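PDB 6NPS: AxyAgu115A from Amphibacillus xylanus NBRC 15112, which probably acts as a family GH115 alpha-glucuronidase, hydrolysing the bonds that hold glucuronic acid side groups on xylan. Local coordinates for residues A802-T807 / P846-H851; G881-E886 / R931-S936; L862-Q867 / E942-Y947; I431-T436 / E818-Y823. The protein carries 3 engineered substitutions. All blocks are in the same frame, centred on the assembly; numbering follows the deposited sequence.

Contact 1. Residues A802-T807 / P846-H851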
loop_
_atom_site.group_PDB
_atom_site.type_symbol
_atom_site.label_atom_id
_atom_site.label_comp_id
_atom_site.label_asym_id
_atom_site.label_seq_id
_atom_site.Cartn_x
_atom_site.Cartn_y
_atom_site.Cartn_z
ATOM N N ALA A 802 33.920 20.358 -16.295
ATOM C CA ALA A 802 34.398 21.455 -17.119
ATOM C C ALA A 802 35.879 21.319 -17.416
ATOM O O ALA A 802 36.324 21.704 -18.497
ATOM C CB ALA A 802 34.120 22.803 -16.424
ATOM N N THR A 803 36.653 20.781 -16.485
ATOM C CA THR A 803 38.071 20.581 -16.724
ATOM C C THR A 803 38.558 19.522 -15.754
ATOM O O THR A 803 37.816 19.086 -14.875
ATOM C CB THR A 803 38.862 21.889 -16.573
ATOM O OG1 THR A 803 40.133 21.738 -17.212
ATOM C CG2 THR A 803 39.056 22.257 -15.112
ATOM N N GLN A 804 39.807 19.100 -15.940
ATOM C CA GLN A 804 40.389 18.048 -15.115
ATOM C C GLN A 804 41.890 18.257 -15.081
ATOM O O GLN A 804 42.475 18.848 -15.995
ATOM C CB GLN A 804 40.036 16.655 -15.633
ATOM C CG GLN A 804 40.810 16.155 -16.850
ATOM C CD GLN A 804 40.329 14.766 -17.276
ATOM O OE1 GLN A 804 40.438 13.792 -16.519
ATOM N NE2 GLN A 804 39.797 14.671 -18.510
ATOM N N LYS A 805 42.521 17.817 -14.002
ATOM C CA LYS A 805 43.966 17.931 -13.935
ATOM C C LYS A 805 44.535 16.562 -13.626
ATOM O O LYS A 805 44.111 15.906 -12.661
ATOM C CB LYS A 805 44.427 18.963 -12.907
ATOM C CG LYS A 805 45.858 19.438 -13.189
ATOM C CD LYS A 805 46.220 20.693 -12.414
ATOM C CE LYS A 805 45.165 21.808 -12.608
ATOM N NZ LYS A 805 45.617 23.195 -12.260
ATOM N N ALA A 806 45.451 16.121 -14.477
ATOM C CA ALA A 806 46.173 14.888 -14.226
ATOM C C ALA A 806 47.461 15.212 -13.473
ATOM O O ALA A 806 47.873 16.369 -13.379
ATOM C CB ALA A 806 46.463 14.170 -15.545
ATOM N N THR A 807 48.084 14.190 -12.896
ATOM C CA THR A 807 49.424 14.369 -12.353
ATOM C C THR A 807 50.333 13.350 -13.026
ATOM O O THR A 807 49.869 12.357 -13.601
ATOM C CB THR A 807 49.468 14.234 -10.790
ATOM O OG1 THR A 807 49.072 12.923 -10.379
ATOM C CG2 THR A 807 48.541 15.266 -10.105
ATOM N N PRO A 846 44.732 13.266 -8.768
ATOM C CA PRO A 846 44.088 14.009 -9.861
ATOM C C PRO A 846 42.696 14.485 -9.452
ATOM O O PRO A 846 42.087 13.985 -8.495
ATOM C CB PRO A 846 43.967 12.966 -10.975
ATOM C CG PRO A 846 43.669 11.683 -10.192
ATOM C CD PRO A 846 44.576 11.805 -8.922
ATOM N N PHE A 847 42.170 15.436 -10.221
ATOM C CA PHE A 847 40.835 15.948 -9.941
ATOM C C PHE A 847 40.071 16.222 -11.230
ATOM O O PHE A 847 40.643 16.304 -12.323
ATOM C CB PHE A 847 40.860 17.197 -9.019
ATOM C CG PHE A 847 41.473 18.443 -9.606
ATOM C CD1 PHE A 847 40.729 19.281 -10.421
ATOM C CD2 PHE A 847 42.762 18.838 -9.252
ATOM C CE1 PHE A 847 41.262 20.441 -10.924
ATOM C CE2 PHE A 847 43.304 20.013 -9.753
ATOM C CZ PHE A 847 42.545 20.818 -10.590
ATOM N N VAL A 848 38.750 16.303 -11.082
ATOM C CA VAL A 848 37.856 16.850 -12.097
ATOM C C VAL A 848 37.179 18.053 -11.470
ATOM O O VAL A 848 36.999 18.121 -10.250
ATOM C CB VAL A 848 36.801 15.843 -12.621
ATOM C CG1 VAL A 848 37.486 14.797 -13.514
ATOM C CG2 VAL A 848 36.049 15.177 -11.471
ATOM N N GLU A 849 36.817 19.013 -12.307
ATOM C CA GLU A 849 36.251 20.266 -11.825
ATOM C C GLU A 849 34.932 20.544 -12.533
ATOM O O GLU A 849 34.875 20.546 -13.764
ATOM C CB GLU A 849 37.250 21.406 -12.043
ATOM C CG GLU A 849 36.802 22.798 -11.598
ATOM C CD GLU A 849 37.913 23.840 -11.826
ATOM O OE1 GLU A 849 38.962 23.752 -11.151
ATOM O OE2 GLU A 849 37.747 24.729 -12.690
ATOM N N TYR A 850 33.893 20.803 -11.746
ATOM C CA TYR A 850 32.556 21.121 -12.223
ATOM C C TYR A 850 32.259 22.581 -11.935
ATOM O O TYR A 850 32.676 23.110 -10.899
ATOM C CB TYR A 850 31.512 20.227 -11.547
ATOM C CG TYR A 850 31.773 18.769 -11.753
ATOM C CD1 TYR A 850 31.164 18.086 -12.786
ATOM C CD2 TYR A 850 32.645 18.066 -10.920
ATOM C CE1 TYR A 850 31.397 16.759 -12.989
ATOM C CE2 TYR A 850 32.880 16.735 -11.128
ATOM C CZ TYR A 850 32.267 16.093 -12.167
ATOM O OH TYR A 850 32.507 14.772 -12.396
ATOM N N HIS A 851 31.574 23.248 -12.863
ATOM C CA HIS A 851 31.195 24.648 -12.695
ATOM C C HIS A 851 29.685 24.708 -12.559
ATOM O O HIS A 851 28.977 24.050 -13.324
ATOM C CB HIS A 851 31.662 25.514 -13.885
ATOM C CG HIS A 851 33.147 25.702 -13.944
ATOM N ND1 HIS A 851 33.788 26.297 -15.010
ATOM C CD2 HIS A 851 34.120 25.357 -13.064
ATOM C CE1 HIS A 851 35.090 26.323 -14.781
ATOM N NE2 HIS A 851 35.319 25.757 -13.607
#
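The main-chain oxygen of Glu849 is gripped by two amide N-H groups, from Ala802 N at 2.7 Å and Thr803 N at 3.3 Å, the first nearly along the C=O axis and the second on a lone pair. Two residues facing one make a classic beta bulge where strand 803-805 runs antiparallel to strand 847-851 in the C-terminal domain. Glu849 N returns a bond to Thr803 O at 2.8 Å within the bulge; beyond it Lys805 N gives to Phe847 O at 2.9 Å. Thr803 and Glu849 stand side by side, and the two carboxylate oxygens of the extended Glu849 chain go to different partners: OE1 is in a salt bridge with Arg931, while OE2 takes His851 NE2 at 2.8 Å on its anti lone pair. Phe847 has its CG in the crowded position between backbone N and carbonyl carbon (chi1 67°), which stands the ring beside Lys805. Lys805 CB covers one ring face, and its bent chain brings CE to 3.5 Å from Phe847 CZ. An alanine in place of Phe847 would remove the ring and would probably loosen both the Lys805 chain and the neighbouring Tyr933 ring. Over the His851 ring, close to its centre, sits the methyl Ala802 CB, 3.8 Å from His851 ND1.

Contact 2. Residues G881-E886 / R931-S936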
loop_
_atom_site.group_PDB
_atom_site.type_symbol
_atom_site.label_atom_id
_atom_site.label_comp_id
_atom_site.label_asym_id
_atom_site.label_seq_id
_atom_site.Cartn_x
_atom_site.Cartn_y
_atom_site.Cartn_z
ATOM N N GLY A 881 38.179 13.460 -2.115
ATOM C CA GLY A 881 38.441 14.841 -1.771
ATOM C C GLY A 881 37.421 15.729 -2.465
ATOM O O GLY A 881 37.125 15.536 -3.651
ATOM N N ILE A 882 36.881 16.694 -1.718
ATOM C CA ILE A 882 36.034 17.718 -2.330
ATOM C C ILE A 882 36.560 19.095 -1.965
ATOM O O ILE A 882 36.964 19.345 -0.824
ATOM C CB ILE A 882 34.541 17.604 -1.952
ATOM C CG1 ILE A 882 34.309 17.993 -0.500
ATOM C CG2 ILE A 882 33.991 16.202 -2.242
ATOM C CD1 ILE A 882 32.896 18.471 -0.216
ATOM N N GLN A 883 36.551 19.994 -2.945
ATOM C CA GLN A 883 36.909 21.376 -2.703
ATOM C C GLN A 883 35.921 22.277 -3.417
ATOM O O GLN A 883 35.692 22.126 -4.622
ATOM C CB GLN A 883 38.316 21.672 -3.177
ATOM C CG GLN A 883 38.710 23.096 -2.946
ATOM C CD GLN A 883 40.099 23.356 -3.432
ATOM O OE1 GLN A 883 40.650 22.569 -4.198
ATOM N NE2 GLN A 883 40.685 24.457 -2.991
ATOM N N VAL A 884 35.341 23.205 -2.666
ATOM C CA VAL A 884 34.366 24.160 -3.182
ATOM C C VAL A 884 35.043 25.515 -3.244
ATOM O O VAL A 884 35.493 26.036 -2.217
ATOM C CB VAL A 884 33.105 24.201 -2.311
ATOM C CG1 VAL A 884 32.155 25.325 -2.758
ATOM C CG2 VAL A 884 32.426 22.856 -2.356
ATOM N N ASN A 885 35.128 26.076 -4.447
ATOM C CA ASN A 885 35.730 27.398 -4.678
ATOM C C ASN A 885 37.151 27.370 -4.112
ATOM O O ASN A 885 37.933 26.470 -4.469
ATOM C CB ASN A 885 34.807 28.472 -4.101
ATOM C CG ASN A 885 33.432 28.495 -4.771
ATOM O OD1 ASN A 885 33.316 28.384 -5.996
ATOM N ND2 ASN A 885 32.386 28.650 -3.961
ATOM N N GLU A 886 37.530 28.297 -3.233
ATOM C CA GLU A 886 38.891 28.341 -2.723
ATOM C C GLU A 886 39.020 27.849 -1.285
ATOM O O GLU A 886 40.089 27.997 -0.685
ATOM C CB GLU A 886 39.456 29.758 -2.855
ATOM C CG GLU A 886 39.953 30.091 -4.271
ATOM C CD GLU A 886 40.794 28.975 -4.957
ATOM O OE1 GLU A 886 40.883 29.015 -6.205
ATOM O OE2 GLU A 886 41.379 28.082 -4.287
ATOM N N ARG A 931 35.698 20.859 -7.055
ATOM C CA ARG A 931 36.731 19.900 -7.439
ATOM C C ARG A 931 36.524 18.613 -6.677
ATOM O O ARG A 931 36.358 18.640 -5.452
ATOM C CB ARG A 931 38.133 20.442 -7.160
ATOM C CG ARG A 931 38.497 21.616 -8.010
ATOM C CD ARG A 931 39.904 22.144 -7.738
ATOM N NE ARG A 931 40.186 23.203 -8.695
ATOM C CZ ARG A 931 41.355 23.811 -8.833
ATOM N NH1 ARG A 931 42.374 23.471 -8.062
ATOM N NH2 ARG A 931 41.499 24.761 -9.749
ATOM N N ILE A 932 36.560 17.487 -7.387
ATOM C CA ILE A 932 36.552 16.172 -6.762
ATOM C C ILE A 932 37.907 15.518 -7.010
ATOM O O ILE A 932 38.340 15.362 -8.166
ATOM C CB ILE A 932 35.410 15.304 -7.296
ATOM C CG1 ILE A 932 34.097 16.089 -7.153
ATOM C CG2 ILE A 932 35.389 13.955 -6.598
ATOM C CD1 ILE A 932 32.916 15.294 -7.538
ATOM N N TYR A 933 38.592 15.168 -5.925
ATOM C CA TYR A 933 39.902 14.529 -5.990
ATOM C C TYR A 933 39.758 13.044 -5.696
ATOM O O TYR A 933 39.032 12.646 -4.768
ATOM C CB TYR A 933 40.880 15.123 -4.970
ATOM C CG TYR A 933 41.286 16.552 -5.145
ATOM C CD1 TYR A 933 40.461 17.593 -4.738
ATOM C CD2 TYR A 933 42.536 16.877 -5.671
ATOM C CE1 TYR A 933 40.862 18.924 -4.885
ATOM C CE2 TYR A 933 42.941 18.201 -5.821
ATOM C CZ TYR A 933 42.102 19.213 -5.419
ATOM O OH TYR A 933 42.496 20.524 -5.549
ATOM N N ALA A 934 40.486 12.221 -6.445
ATOM C CA ALA A 934 40.575 10.816 -6.077
ATOM C C ALA A 934 41.516 10.644 -4.898
ATOM O O ALA A 934 42.560 11.291 -4.839
ATOM C CB ALA A 934 41.072 9.964 -7.241
ATOM N N VAL A 935 41.154 9.743 -3.962
ATOM C CA VAL A 935 42.019 9.424 -2.828
ATOM C C VAL A 935 42.126 7.900 -2.705
ATOM O O VAL A 935 43.117 7.302 -3.144
ATOM C CB VAL A 935 41.490 10.088 -1.534
ATOM C CG1 VAL A 935 42.362 9.726 -0.288
ATOM C CG2 VAL A 935 41.384 11.616 -1.722
ATOM N N SER A 936 41.066 7.233 -2.141
ATOM C CA SER A 936 41.030 5.787 -2.077
ATOM C C SER A 936 40.710 5.175 -3.431
ATOM O O SER A 936 39.951 5.742 -4.208
ATOM C CB SER A 936 39.974 5.296 -1.069
ATOM O OG SER A 936 40.148 5.920 0.184
#
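Gln883, Arg931 and Tyr933 rise from one face of an antiparallel strand pair and are set at different angles to one another. The Gln883 chain is fully extended, with CG anti to the backbone N (chi1 180°), and runs alongside Arg931 in the same direction; amide and guanidinium are almost perpendicular, 86° apart, and Gln883 OE1 comes to 3.6 Å from Arg931 CD. Against Tyr933 the amide crosses obliquely, its plane tilted 29° from the ring. OE1 lies at the ring edge, in plane, where Tyr933 OH donates to Gln883 OE1 at 3.1 Å, nearly along the C=O axis. Tyr933 OH in turn lies in plane at the edge of the Arg931 guanidinium. Beneath these groups the strands join by four backbone hydrogen bonds, two between Gly881 and Tyr933 and two between Gln883 and Arg931; Arg931 N to Gln883 O is 2.7 Å. Glycine suits position 881, since a beta carbon there would lie only 3.0 Å from Tyr933 CB. The other face carries Ile882 and Ile932, a non-hydrogen-bonded pair that packs on Phe864 in the domain core. The chemistry implies a division of labour: Tyr933 OH and the carbonyl of Asn887, bonded to Gln883 NE2, fix the rotation of the amide, while the charge of Arg931 is met by Glu849 rather than by the neutral glutamine.

Contact 3. Residues L862-Q867 / E942-Y947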
loop_
_atom_site.group_PDB
_atom_site.type_symbol
_atom_site.label_atom_id
_atom_site.label_comp_id
_atom_site.label_asym_id
_atom_site.label_seq_id
_atom_site.Cartn_x
_atom_site.Cartn_y
_atom_site.Cartn_z
ATOM N N LEU A 862 25.322 18.181 -1.223
ATOM C CA LEU A 862 26.059 17.635 -2.350
ATOM C C LEU A 862 25.971 16.121 -2.226
ATOM O O LEU A 862 26.484 15.541 -1.271
ATOM C CB LEU A 862 27.506 18.133 -2.337
ATOM C CG LEU A 862 28.502 17.533 -3.318
ATOM C CD1 LEU A 862 28.237 18.047 -4.707
ATOM C CD2 LEU A 862 29.932 17.904 -2.891
ATOM N N GLU A 863 25.291 15.496 -3.172
ATOM C CA GLU A 863 25.023 14.076 -3.135
ATOM C C GLU A 863 25.737 13.399 -4.298
ATOM O O GLU A 863 25.615 13.834 -5.447
ATOM C CB GLU A 863 23.521 13.828 -3.203
ATOM C CG GLU A 863 23.134 12.352 -3.269
ATOM C CD GLU A 863 21.625 12.141 -3.213
ATOM O OE1 GLU A 863 20.873 12.981 -3.768
ATOM O OE2 GLU A 863 21.191 11.145 -2.590
ATOM N N PHE A 864 26.492 12.361 -3.994
ATOM C CA PHE A 864 27.156 11.563 -5.009
ATOM C C PHE A 864 26.358 10.294 -5.237
ATOM O O PHE A 864 25.901 9.654 -4.284
ATOM C CB PHE A 864 28.570 11.175 -4.578
ATOM C CG PHE A 864 29.522 12.297 -4.508
ATOM C CD1 PHE A 864 29.259 13.509 -5.126
ATOM C CD2 PHE A 864 30.736 12.133 -3.839
ATOM C CE1 PHE A 864 30.168 14.552 -5.048
ATOM C CE2 PHE A 864 31.660 13.170 -3.771
ATOM C CZ PHE A 864 31.370 14.380 -4.368
ATOM N N TYR A 865 26.257 9.897 -6.487
ATOM C CA TYR A 865 25.800 8.564 -6.851
ATOM C C TYR A 865 27.040 7.773 -7.268
ATOM O O TYR A 865 27.722 8.151 -8.221
ATOM C CB TYR A 865 24.793 8.630 -8.000
ATOM C CG TYR A 865 23.415 9.142 -7.593
ATOM C CD1 TYR A 865 23.239 10.444 -7.127
ATOM C CD2 TYR A 865 22.291 8.321 -7.698
ATOM C CE1 TYR A 865 21.958 10.929 -6.774
ATOM C CE2 TYR A 865 21.032 8.778 -7.350
ATOM C CZ TYR A 865 20.868 10.086 -6.897
ATOM O OH TYR A 865 19.618 10.533 -6.536
ATOM N N LEU A 866 27.332 6.687 -6.552
ATOM C CA LEU A 866 28.567 5.927 -6.747
ATOM C C LEU A 866 28.277 4.465 -7.037
ATOM O O LEU A 866 27.332 3.882 -6.497
ATOM C CB LEU A 866 29.475 5.983 -5.507
ATOM C CG LEU A 866 29.807 7.354 -4.960
ATOM C CD1 LEU A 866 30.409 7.225 -3.576
ATOM C CD2 LEU A 866 30.781 8.064 -5.923
ATOM N N GLN A 867 29.133 3.854 -7.842
ATOM C CA GLN A 867 29.107 2.406 -7.921
ATOM C C GLN A 867 29.332 1.829 -6.524
ATOM O O GLN A 867 30.161 2.358 -5.769
ATOM C CB GLN A 867 30.173 1.900 -8.894
ATOM C CG GLN A 867 29.718 0.670 -9.637
ATOM C CD GLN A 867 30.056 -0.614 -8.905
ATOM O OE1 GLN A 867 29.317 -1.593 -8.988
ATOM N NE2 GLN A 867 31.188 -0.620 -8.199
ATOM N N GLU A 942 29.136 8.366 -10.741
ATOM C CA GLU A 942 28.187 8.364 -11.848
ATOM C C GLU A 942 27.421 9.670 -11.981
ATOM O O GLU A 942 27.197 10.116 -13.106
ATOM C CB GLU A 942 27.177 7.210 -11.701
ATOM C CG GLU A 942 27.892 5.835 -11.796
ATOM C CD GLU A 942 27.007 4.592 -11.540
ATOM O OE1 GLU A 942 25.794 4.593 -11.881
ATOM O OE2 GLU A 942 27.562 3.591 -11.013
ATOM N N LYS A 943 26.995 10.276 -10.874
ATOM C CA LYS A 943 26.121 11.445 -10.933
ATOM C C LYS A 943 26.345 12.254 -9.665
ATOM O O LYS A 943 26.660 11.699 -8.608
ATOM C CB LYS A 943 24.626 11.027 -11.080
ATOM C CG LYS A 943 23.642 12.223 -11.260
ATOM C CD LYS A 943 22.173 11.782 -11.171
ATOM C CE LYS A 943 21.774 10.984 -12.360
ATOM N NZ LYS A 943 20.313 10.792 -12.328
ATOM N N ILE A 944 26.205 13.573 -9.790
ATOM C CA ILE A 944 26.257 14.501 -8.666
ATOM C C ILE A 944 24.949 15.285 -8.666
ATOM O O ILE A 944 24.543 15.815 -9.706
ATOM C CB ILE A 944 27.439 15.480 -8.789
ATOM C CG1 ILE A 944 28.748 14.723 -9.056
ATOM C CG2 ILE A 944 27.508 16.376 -7.573
ATOM C CD1 ILE A 944 29.880 15.616 -9.578
ATOM N N VAL A 945 24.330 15.421 -7.498
ATOM C CA VAL A 945 23.120 16.222 -7.351
ATOM C C VAL A 945 23.365 17.263 -6.270
ATOM O O VAL A 945 23.905 16.932 -5.212
ATOM C CB VAL A 945 21.915 15.334 -7.001
ATOM C CG1 VAL A 945 20.675 16.197 -6.835
ATOM C CG2 VAL A 945 21.723 14.272 -8.093
ATOM N N ILE A 946 22.965 18.520 -6.529
ATOM C CA ILE A 946 23.163 19.625 -5.598
ATOM C C ILE A 946 21.824 20.334 -5.389
ATOM O O ILE A 946 21.134 20.664 -6.360
ATOM C CB ILE A 946 24.232 20.619 -6.119
ATOM C CG1 ILE A 946 25.569 19.899 -6.433
ATOM C CG2 ILE A 946 24.437 21.778 -5.134
ATOM C CD1 ILE A 946 26.582 20.777 -7.287
ATOM N N TYR A 947 21.471 20.596 -4.136
ATOM C CA TYR A 947 20.173 21.188 -3.841
ATOM C C TYR A 947 20.267 21.875 -2.493
ATOM O O TYR A 947 21.149 21.552 -1.697
ATOM C CB TYR A 947 19.046 20.142 -3.848
ATOM C CG TYR A 947 19.284 18.914 -3.001
ATOM C CD1 TYR A 947 19.942 17.806 -3.521
ATOM C CD2 TYR A 947 18.846 18.854 -1.679
ATOM C CE1 TYR A 947 20.151 16.662 -2.756
ATOM C CE2 TYR A 947 19.063 17.711 -0.902
ATOM C CZ TYR A 947 19.703 16.624 -1.453
ATOM O OH TYR A 947 19.928 15.497 -0.702
#
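Strands 862-866 and 942-947 run antiparallel, their axes 4.8 Å apart at closest approach, with Glu863 and Val945 exchanging two nearly straight backbone hydrogen bonds. At the other end Tyr865 O takes Glu942 N at 2.9 Å and, only weakly, Lys943 N at 3.5 Å, a classic beta bulge in which both residues face Tyr865. On one face Leu862 CD1 is pressed against Ile944 CG2 at 3.4 Å, tighter than usual van der Waals contact, and also meets Ile946 CG1 at 3.7 Å. Phe864 turns its ring edge to Ile944 CG2. On the other face Lys943 lies alongside Tyr865 with CD over the ring, while Tyr865 CE1 touches Val945 CG2 at 3.6 Å. The ammonium of Lys943 goes on to the carbonyls of Leu958 and Pro960, and Glu942 OE1 accepts the backbone N-H of Lys825. The apolar face of Leu862, Phe864 and Ile944, packed against strand 926-934, is consistent with a beta-sandwich, as in the galactose-binding-like folds to which this domain probably belongs.

Contact 4. Residues I431-T436 / E818-Y823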
loop_
_atom_site.group_PDB
_atom_site.type_symbol
_atom_site.label_atom_id
_atom_site.label_comp_id
_atom_site.label_asym_id
_atom_site.label_seq_id
_atom_site.Cartn_x
_atom_site.Cartn_y
_atom_site.Cartn_z
ATOM N N ILE A 431 32.289 -5.914 -15.399
ATOM C CA ILE A 431 33.250 -7.022 -15.290
ATOM C C ILE A 431 34.651 -6.539 -15.599
ATOM O O ILE A 431 35.617 -6.912 -14.913
ATOM C CB ILE A 431 32.860 -8.193 -16.213
ATOM C CG1 ILE A 431 31.491 -8.737 -15.830
ATOM C CG2 ILE A 431 33.872 -9.343 -16.107
ATOM C CD1 ILE A 431 30.907 -9.663 -16.923
ATOM N N TRP A 432 34.798 -5.744 -16.683
ATOM C CA TRP A 432 36.116 -5.230 -17.040
ATOM C C TRP A 432 36.684 -4.388 -15.904
ATOM O O TRP A 432 37.846 -4.554 -15.515
ATOM C CB TRP A 432 36.049 -4.423 -18.347
ATOM C CG TRP A 432 37.349 -3.803 -18.732
ATOM C CD1 TRP A 432 38.278 -4.334 -19.578
ATOM C CD2 TRP A 432 37.888 -2.559 -18.271
ATOM N NE1 TRP A 432 39.350 -3.503 -19.678
ATOM C CE2 TRP A 432 39.135 -2.394 -18.901
ATOM C CE3 TRP A 432 37.432 -1.561 -17.405
ATOM C CZ2 TRP A 432 39.946 -1.281 -18.676
ATOM C CZ3 TRP A 432 38.245 -0.452 -17.186
ATOM C CH2 TRP A 432 39.472 -0.318 -17.827
ATOM N N GLU A 433 35.867 -3.487 -15.341
ATOM C CA GLU A 433 36.375 -2.587 -14.310
ATOM C C GLU A 433 36.812 -3.361 -13.066
ATOM O O GLU A 433 37.838 -3.057 -12.458
ATOM C CB GLU A 433 35.305 -1.552 -13.950
ATOM C CG GLU A 433 35.770 -0.478 -12.976
ATOM C CD GLU A 433 35.263 -0.741 -11.554
ATOM O OE1 GLU A 433 34.271 -1.498 -11.409
ATOM O OE2 GLU A 433 35.845 -0.188 -10.591
ATOM N N GLN A 434 36.006 -4.311 -12.634
ATOM C CA GLN A 434 36.355 -5.047 -11.421
ATOM C C GLN A 434 37.542 -5.981 -11.668
ATOM O O GLN A 434 38.492 -6.031 -10.870
ATOM C CB GLN A 434 35.136 -5.833 -10.931
ATOM C CG GLN A 434 33.974 -4.975 -10.471
ATOM C CD GLN A 434 34.314 -4.205 -9.216
ATOM O OE1 GLN A 434 34.595 -4.782 -8.184
ATOM N NE2 GLN A 434 34.303 -2.881 -9.309
ATOM N N MET A 435 37.482 -6.785 -12.735
ATOM C CA MET A 435 38.548 -7.774 -12.921
ATOM C C MET A 435 39.860 -7.135 -13.345
ATOM O O MET A 435 40.916 -7.645 -12.970
ATOM C CB MET A 435 38.133 -8.852 -13.933
ATOM C CG MET A 435 37.051 -9.847 -13.402
ATOM S SD MET A 435 37.295 -10.472 -11.728
ATOM C CE MET A 435 38.821 -11.482 -11.937
ATOM N N THR A 436 39.850 -5.990 -14.072
ATOM C CA THR A 436 41.142 -5.350 -14.300
ATOM C C THR A 436 41.699 -4.739 -13.029
ATOM O O THR A 436 42.921 -4.694 -12.859
ATOM C CB THR A 436 41.086 -4.271 -15.394
ATOM O OG1 THR A 436 40.130 -3.247 -15.038
ATOM C CG2 THR A 436 40.703 -4.911 -16.725
ATOM N N GLU A 818 39.368 8.963 -15.772
ATOM C CA GLU A 818 38.962 8.483 -17.082
ATOM C C GLU A 818 37.450 8.303 -17.114
ATOM O O GLU A 818 36.852 7.879 -16.109
ATOM C CB GLU A 818 39.625 7.135 -17.399
ATOM C CG GLU A 818 41.128 7.184 -17.532
ATOM C CD GLU A 818 41.576 7.473 -18.955
ATOM O OE1 GLU A 818 40.707 7.752 -19.812
ATOM O OE2 GLU A 818 42.799 7.436 -19.211
ATOM N N VAL A 819 36.836 8.537 -18.273
ATOM C CA VAL A 819 35.410 8.258 -18.441
ATOM C C VAL A 819 35.272 6.816 -18.892
ATOM O O VAL A 819 35.871 6.422 -19.901
ATOM C CB VAL A 819 34.752 9.198 -19.463
ATOM C CG1 VAL A 819 33.227 8.847 -19.636
ATOM C CG2 VAL A 819 34.949 10.690 -19.066
ATOM N N LEU A 820 34.491 6.032 -18.141
ATOM C CA LEU A 820 34.129 4.668 -18.503
ATOM C C LEU A 820 32.799 4.745 -19.248
ATOM O O LEU A 820 31.751 4.926 -18.629
ATOM C CB LEU A 820 34.026 3.793 -17.256
ATOM C CG LEU A 820 35.329 3.618 -16.457
ATOM C CD1 LEU A 820 35.119 2.817 -15.130
ATOM C CD2 LEU A 820 36.308 2.884 -17.314
ATOM N N ASP A 821 32.848 4.610 -20.576
ATOM C CA ASP A 821 31.650 4.724 -21.404
ATOM C C ASP A 821 30.635 3.666 -21.014
ATOM O O ASP A 821 30.989 2.510 -20.778
ATOM C CB ASP A 821 31.991 4.554 -22.885
ATOM C CG ASP A 821 33.010 5.580 -23.387
ATOM O OD1 ASP A 821 33.151 6.655 -22.758
ATOM O OD2 ASP A 821 33.659 5.302 -24.426
ATOM N N GLY A 822 29.367 4.077 -20.916
ATOM C CA GLY A 822 28.282 3.133 -20.656
ATOM C C GLY A 822 28.279 2.512 -19.280
ATOM O O GLY A 822 27.444 1.649 -19.010
ATOM N N TYR A 823 29.159 2.941 -18.386
ATOM C CA TYR A 823 29.254 2.318 -17.077
ATOM C C TYR A 823 28.085 2.756 -16.194
ATOM O O TYR A 823 27.511 3.836 -16.377
ATOM C CB TYR A 823 30.600 2.681 -16.446
ATOM C CG TYR A 823 30.968 1.864 -15.244
ATOM C CD1 TYR A 823 30.491 2.212 -14.002
ATOM C CD2 TYR A 823 31.799 0.739 -15.341
ATOM C CE1 TYR A 823 30.797 1.495 -12.907
ATOM C CE2 TYR A 823 32.118 -0.002 -14.208
ATOM C CZ TYR A 823 31.611 0.390 -12.997
ATOM O OH TYR A 823 31.884 -0.297 -11.834
#
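A type II beta turn of the C-terminal domain, Leu820 to Tyr823, presses two side chains against a helix of the glycoside hydrolase domain. Tyr823 N closes the turn on Leu820 O at 3.3 Å, and Gly822 supplies the positive phi (69°) this turn type calls for. Tyr823 reaches across with its hydroxyl, which donates to Glu433 OE1 at 2.7 Å from well above the carboxylate plane; carboxylate and ring stand nearly perpendicular, 87° apart. The same oxygen receives Gln434 NE2 at 2.5 Å, a short bond, so two donors hold Glu433 OE1 while OE2 forms a salt bridge with Lys831. Glu433 belongs to helix 428-440, which follows strand 405-410 and precedes strand 446-450 of the eight-stranded parallel barrel, making a beta-alpha-beta crossover of the TIM-barrel fold. Glu433 CG is anti to the backbone N. Glu433 CB lies 3.6 Å from Tyr823 CE2, and the bend at chi2 (-102°) turns the carboxylate toward the Tyr823 hydroxyl. An alanine in place of Glu433 would remove the carboxylate that Tyr823 OH, Gln434 NE2 and Lys831 share, and would probably weaken the join between the domains. Leu820 forks over the helix: CD1 meets Glu433 CG at 4.0 Å, and CD2 meets Trp432 CZ3 at 3.9 Å. Thr436 CG2 lies over one face of the Trp432 indole, toward its rim, and Thr436 OG1 donates to Trp432 O.

In the fold
Contacts 1, 2 and 3 all lie in the C-terminal domain, while contact 4 ties that domain to the TIM-barrel domain. Along the chain 431-436 comes first, and contact 4 alternates with contact 1, strands 803-808 and 814-821 being neighbours. Contact 1 closes before contacts 2 and 3 open, and contact 2 falls between the two halves of contact 3. Strands 847-854 and 926-934 are neighbours, so contacts 1 and 2, with centres about 9 Å apart, share a sheet. Contact 3, its centre about 14 Å from that of contact 2, meets it through Ile932, Ile882 and Phe864 in an apolar core. Contact 4 is about 19 Å from contact 3, centre to centre, yet Gln867 touches Tyr823, so the two meet where the C-terminal domain borders the barrel.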